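Alkaline phosphatase D (Bacillus subtilis, PDB 2YEQ) hydrolyses phosphate esters as a secreted phosphodiesterase and alkaline phosphatase whose active site holds iron and calcium. Local coordinates at residues 129-141 with 457-469. Numbering follows the deposited sequence.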
# COMPACT_ATOMS: atom_id res chain seq x y z
N HIS A 129 2.43 16.83 -0.30
CA HIS A 129 2.59 16.96 -1.75
C HIS A 129 1.30 17.24 -2.52
O HIS A 129 1.35 17.69 -3.67
CB HIS A 129 3.29 15.72 -2.32
CG HIS A 129 4.73 15.64 -1.92
ND1 HIS A 129 5.62 14.77 -2.51
CD2 HIS A 129 5.44 16.35 -1.01
CE1 HIS A 129 6.81 14.93 -1.96
NE2 HIS A 129 6.73 15.89 -1.05
N GLY A 130 0.16 17.00 -1.89
CA GLY A 130 -1.10 17.32 -2.53
C GLY A 130 -2.28 16.92 -1.70
O GLY A 130 -2.13 16.36 -0.61
N TYR A 131 -3.46 17.25 -2.23
CA TYR A 131 -4.75 16.89 -1.67
C TYR A 131 -5.10 15.48 -2.08
O TYR A 131 -4.63 14.97 -3.11
CB TYR A 131 -5.81 17.97 -2.08
CG TYR A 131 -5.44 19.28 -1.42
CD1 TYR A 131 -5.74 19.52 -0.07
CD2 TYR A 131 -4.65 20.21 -2.09
CE1 TYR A 131 -5.33 20.69 0.56
CE2 TYR A 131 -4.22 21.36 -1.47
CZ TYR A 131 -4.56 21.60 -0.14
OH TYR A 131 -4.10 22.73 0.46
N TYR A 132 -5.90 14.84 -1.24
CA TYR A 132 -6.35 13.47 -1.41
C TYR A 132 -7.62 13.32 -2.28
O TYR A 132 -8.47 12.45 -2.07
CB TYR A 132 -6.56 12.82 -0.03
CG TYR A 132 -5.27 12.60 0.80
CD1 TYR A 132 -3.99 12.72 0.24
CD2 TYR A 132 -5.36 12.22 2.14
CE1 TYR A 132 -2.83 12.51 1.03
CE2 TYR A 132 -4.24 12.00 2.91
CZ TYR A 132 -2.97 12.14 2.36
OH TYR A 132 -1.88 11.90 3.17
N THR A 133 -7.68 14.10 -3.33
CA THR A 133 -8.73 13.98 -4.35
C THR A 133 -8.86 12.54 -4.87
O THR A 133 -9.97 12.06 -5.12
CB THR A 133 -8.41 14.90 -5.51
OG1 THR A 133 -7.96 16.15 -4.98
CG2 THR A 133 -9.64 15.10 -6.44
N ALA A 134 -7.74 11.82 -4.98
CA ALA A 134 -7.81 10.42 -5.42
C ALA A 134 -8.77 9.61 -4.58
O ALA A 134 -9.51 8.76 -5.12
CB ALA A 134 -6.40 9.73 -5.45
N TYR A 135 -8.77 9.82 -3.26
CA TYR A 135 -9.65 9.06 -2.38
C TYR A 135 -11.12 9.51 -2.45
O TYR A 135 -12.02 8.71 -2.20
CB TYR A 135 -9.15 9.10 -0.94
CG TYR A 135 -7.97 8.21 -0.66
CD1 TYR A 135 -8.04 6.85 -0.91
CD2 TYR A 135 -6.78 8.72 -0.13
CE1 TYR A 135 -6.97 6.01 -0.66
CE2 TYR A 135 -5.69 7.88 0.15
CZ TYR A 135 -5.79 6.53 -0.12
OH TYR A 135 -4.76 5.64 0.13
N LYS A 136 -11.35 10.77 -2.75
CA LYS A 136 -12.72 11.25 -3.03
C LYS A 136 -13.29 10.45 -4.18
O LYS A 136 -14.38 9.90 -4.07
CB LYS A 136 -12.71 12.73 -3.38
CG LYS A 136 -14.12 13.34 -3.43
CD LYS A 136 -14.06 14.79 -3.83
CE LYS A 136 -15.45 15.45 -3.77
NZ LYS A 136 -15.80 15.91 -2.40
N HIS A 137 -12.52 10.34 -5.26
CA HIS A 137 -12.93 9.51 -6.40
C HIS A 137 -13.02 8.02 -6.07
O HIS A 137 -13.96 7.34 -6.51
CB HIS A 137 -11.99 9.73 -7.60
CG HIS A 137 -12.04 11.12 -8.15
ND1 HIS A 137 -13.19 11.68 -8.68
CD2 HIS A 137 -11.08 12.07 -8.23
CE1 HIS A 137 -12.92 12.90 -9.09
NE2 HIS A 137 -11.65 13.17 -8.83
N MET A 138 -12.07 7.49 -5.29
CA MET A 138 -12.10 6.08 -5.00
C MET A 138 -13.34 5.70 -4.22
O MET A 138 -13.90 4.63 -4.44
CB MET A 138 -10.87 5.65 -4.19
CG MET A 138 -10.71 4.16 -4.07
SD MET A 138 -9.41 3.66 -2.92
CE MET A 138 -8.02 4.25 -3.85
N ALA A 139 -13.77 6.58 -3.31
CA ALA A 139 -14.93 6.33 -2.45
C ALA A 139 -16.22 6.17 -3.27
O ALA A 139 -17.20 5.66 -2.76
CB ALA A 139 -15.09 7.44 -1.42
N LYS A 140 -16.22 6.63 -4.51
CA LYS A 140 -17.39 6.49 -5.41
C LYS A 140 -17.33 5.23 -6.29
O LYS A 140 -18.27 4.95 -7.04
CB LYS A 140 -17.51 7.73 -6.28
CG LYS A 140 -17.79 9.01 -5.48
CD LYS A 140 -17.54 10.24 -6.32
CE LYS A 140 -18.35 11.45 -5.84
NZ LYS A 140 -17.73 12.73 -6.33
N GLU A 141 -16.24 4.45 -6.19
CA GLU A 141 -16.06 3.26 -7.00
C GLU A 141 -16.88 2.14 -6.41
O GLU A 141 -17.17 2.14 -5.22
CB GLU A 141 -14.58 2.79 -7.07
CG GLU A 141 -13.58 3.80 -7.65
CD GLU A 141 -13.44 3.73 -9.16
OE1 GLU A 141 -14.22 3.01 -9.83
OE2 GLU A 141 -12.55 4.41 -9.69
N ARG A 457 -6.35 4.87 -12.98
CA ARG A 457 -7.27 5.97 -12.72
C ARG A 457 -6.49 7.16 -12.21
O ARG A 457 -5.99 7.13 -11.09
CB ARG A 457 -8.29 5.53 -11.67
CG ARG A 457 -8.94 4.19 -11.93
CD ARG A 457 -10.13 4.33 -12.92
NE ARG A 457 -11.28 4.93 -12.26
CZ ARG A 457 -12.12 5.82 -12.80
NH1 ARG A 457 -11.98 6.26 -14.04
NH2 ARG A 457 -13.14 6.26 -12.08
N VAL A 458 -6.39 8.21 -13.02
CA VAL A 458 -5.49 9.31 -12.72
C VAL A 458 -6.11 10.70 -12.86
O VAL A 458 -7.22 10.87 -13.39
CB VAL A 458 -4.22 9.19 -13.60
CG1 VAL A 458 -3.63 7.79 -13.48
CG2 VAL A 458 -4.54 9.51 -15.07
N MET A 459 -5.39 11.70 -12.34
CA MET A 459 -5.83 13.08 -12.31
C MET A 459 -4.71 13.97 -12.82
O MET A 459 -3.54 13.64 -12.64
CB MET A 459 -6.16 13.52 -10.87
CG MET A 459 -7.21 12.69 -10.18
SD MET A 459 -7.30 12.98 -8.39
CE MET A 459 -5.64 12.46 -7.89
N PRO A 460 -5.05 15.11 -13.42
CA PRO A 460 -4.02 16.02 -13.89
C PRO A 460 -3.20 16.71 -12.79
O PRO A 460 -2.08 17.13 -13.06
CB PRO A 460 -4.81 17.07 -14.69
CG PRO A 460 -6.21 16.96 -14.19
CD PRO A 460 -6.39 15.53 -13.90
N PHE A 461 -3.76 16.87 -11.58
CA PHE A 461 -3.07 17.63 -10.52
C PHE A 461 -3.62 17.26 -9.14
O PHE A 461 -4.71 16.73 -9.03
CB PHE A 461 -3.18 19.16 -10.75
CG PHE A 461 -4.61 19.68 -10.82
CD1 PHE A 461 -5.34 19.92 -9.66
CD2 PHE A 461 -5.22 19.90 -12.05
CE1 PHE A 461 -6.67 20.39 -9.71
CE2 PHE A 461 -6.55 20.37 -12.11
CZ PHE A 461 -7.27 20.61 -10.94
N VAL A 462 -2.80 17.51 -8.12
CA VAL A 462 -3.16 17.31 -6.72
C VAL A 462 -2.80 18.55 -5.87
O VAL A 462 -3.14 18.60 -4.69
CB VAL A 462 -2.50 16.03 -6.10
CG1 VAL A 462 -3.01 14.78 -6.75
CG2 VAL A 462 -0.97 16.08 -6.17
N THR A 463 -2.15 19.55 -6.45
CA THR A 463 -1.71 20.74 -5.72
C THR A 463 -2.90 21.68 -5.40
O THR A 463 -2.77 22.56 -4.56
CB THR A 463 -0.61 21.52 -6.48
OG1 THR A 463 -1.00 21.74 -7.85
CG2 THR A 463 0.71 20.77 -6.45
N GLU A 464 -4.01 21.49 -6.12
CA GLU A 464 -5.29 22.12 -5.82
C GLU A 464 -6.31 21.01 -5.65
O GLU A 464 -6.21 19.97 -6.31
CB GLU A 464 -5.76 23.03 -6.96
CG GLU A 464 -4.76 24.03 -7.46
CD GLU A 464 -4.36 25.05 -6.40
OE1 GLU A 464 -5.14 25.32 -5.46
OE2 GLU A 464 -3.24 25.60 -6.51
N PRO A 465 -7.27 21.19 -4.75
CA PRO A 465 -8.37 20.23 -4.66
C PRO A 465 -9.21 20.22 -5.95
O PRO A 465 -9.16 21.19 -6.72
CB PRO A 465 -9.23 20.77 -3.51
CG PRO A 465 -8.46 21.85 -2.90
CD PRO A 465 -7.48 22.34 -3.88
N GLY A 466 -9.90 19.12 -6.20
CA GLY A 466 -10.99 19.08 -7.19
C GLY A 466 -10.68 18.65 -8.62
O GLY A 466 -11.50 18.88 -9.51
N ALA A 467 -9.52 18.04 -8.86
CA ALA A 467 -9.24 17.44 -10.17
C ALA A 467 -10.22 16.32 -10.50
O ALA A 467 -10.63 15.55 -9.65
CB ALA A 467 -7.78 16.91 -10.26
N ALA A 468 -10.56 16.24 -11.78
CA ALA A 468 -11.39 15.16 -12.30
C ALA A 468 -10.51 13.91 -12.46
O ALA A 468 -9.31 14.03 -12.63
CB ALA A 468 -11.99 15.58 -13.68
N ILE A 469 -11.10 12.72 -12.38
CA ILE A 469 -10.37 11.47 -12.58
C ILE A 469 -10.77 10.85 -13.94
O ILE A 469 -11.90 11.02 -14.39
CB ILE A 469 -10.62 10.49 -11.44
CG1 ILE A 469 -9.51 9.43 -11.39
CG2 ILE A 469 -12.00 9.85 -11.54
CD1 ILE A 469 -9.35 8.79 -10.01
O HOH W 1 -6.97 17.51 -7.21
O HOH W 2 -9.74 17.04 -3.41
O HOH W 3 -14.53 7.39 -9.30
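E141 OE2 takes two hydrogen bonds from R457: NE at 2.9 Å along the syn lone pair, NH2 at 3.1 Å from above the carboxylate plane. The guanidinium grips one oxygen side-on, its plane turned 79° from the carboxylate. Y442 OH also bonds OE2 and R444 pairs with OE1, both from strand 440-448. Four residues earlier, H137 NE2 gives a nearly straight bond to A467 O (2.7 Å), in the ring plane. With CG anti to its carbonyl carbon (chi1 -63°), the imidazole lies under I469, whose CB sits 3.7 Å from the ring centroid (CH-pi), while M459 SD meets the ring edge and T133 CB, and M459 CE packs on A134 CB at 3.7 Å. T133 OG1 donates to a water that links F461 O, E464 O and A467 N. Just ahead of the helix, Y131 N donates to V462 O, and P465 CG lies over one face of the Y131 ring, towards its rim. This joins helix 133-138 and the preceding loop to the end of strand 451-459, in the mixed sheet, and the following loop. The A467 bond and I469 probably hold the imidazole's rotation, and two arginines probably keep the E141 carboxylate ionised.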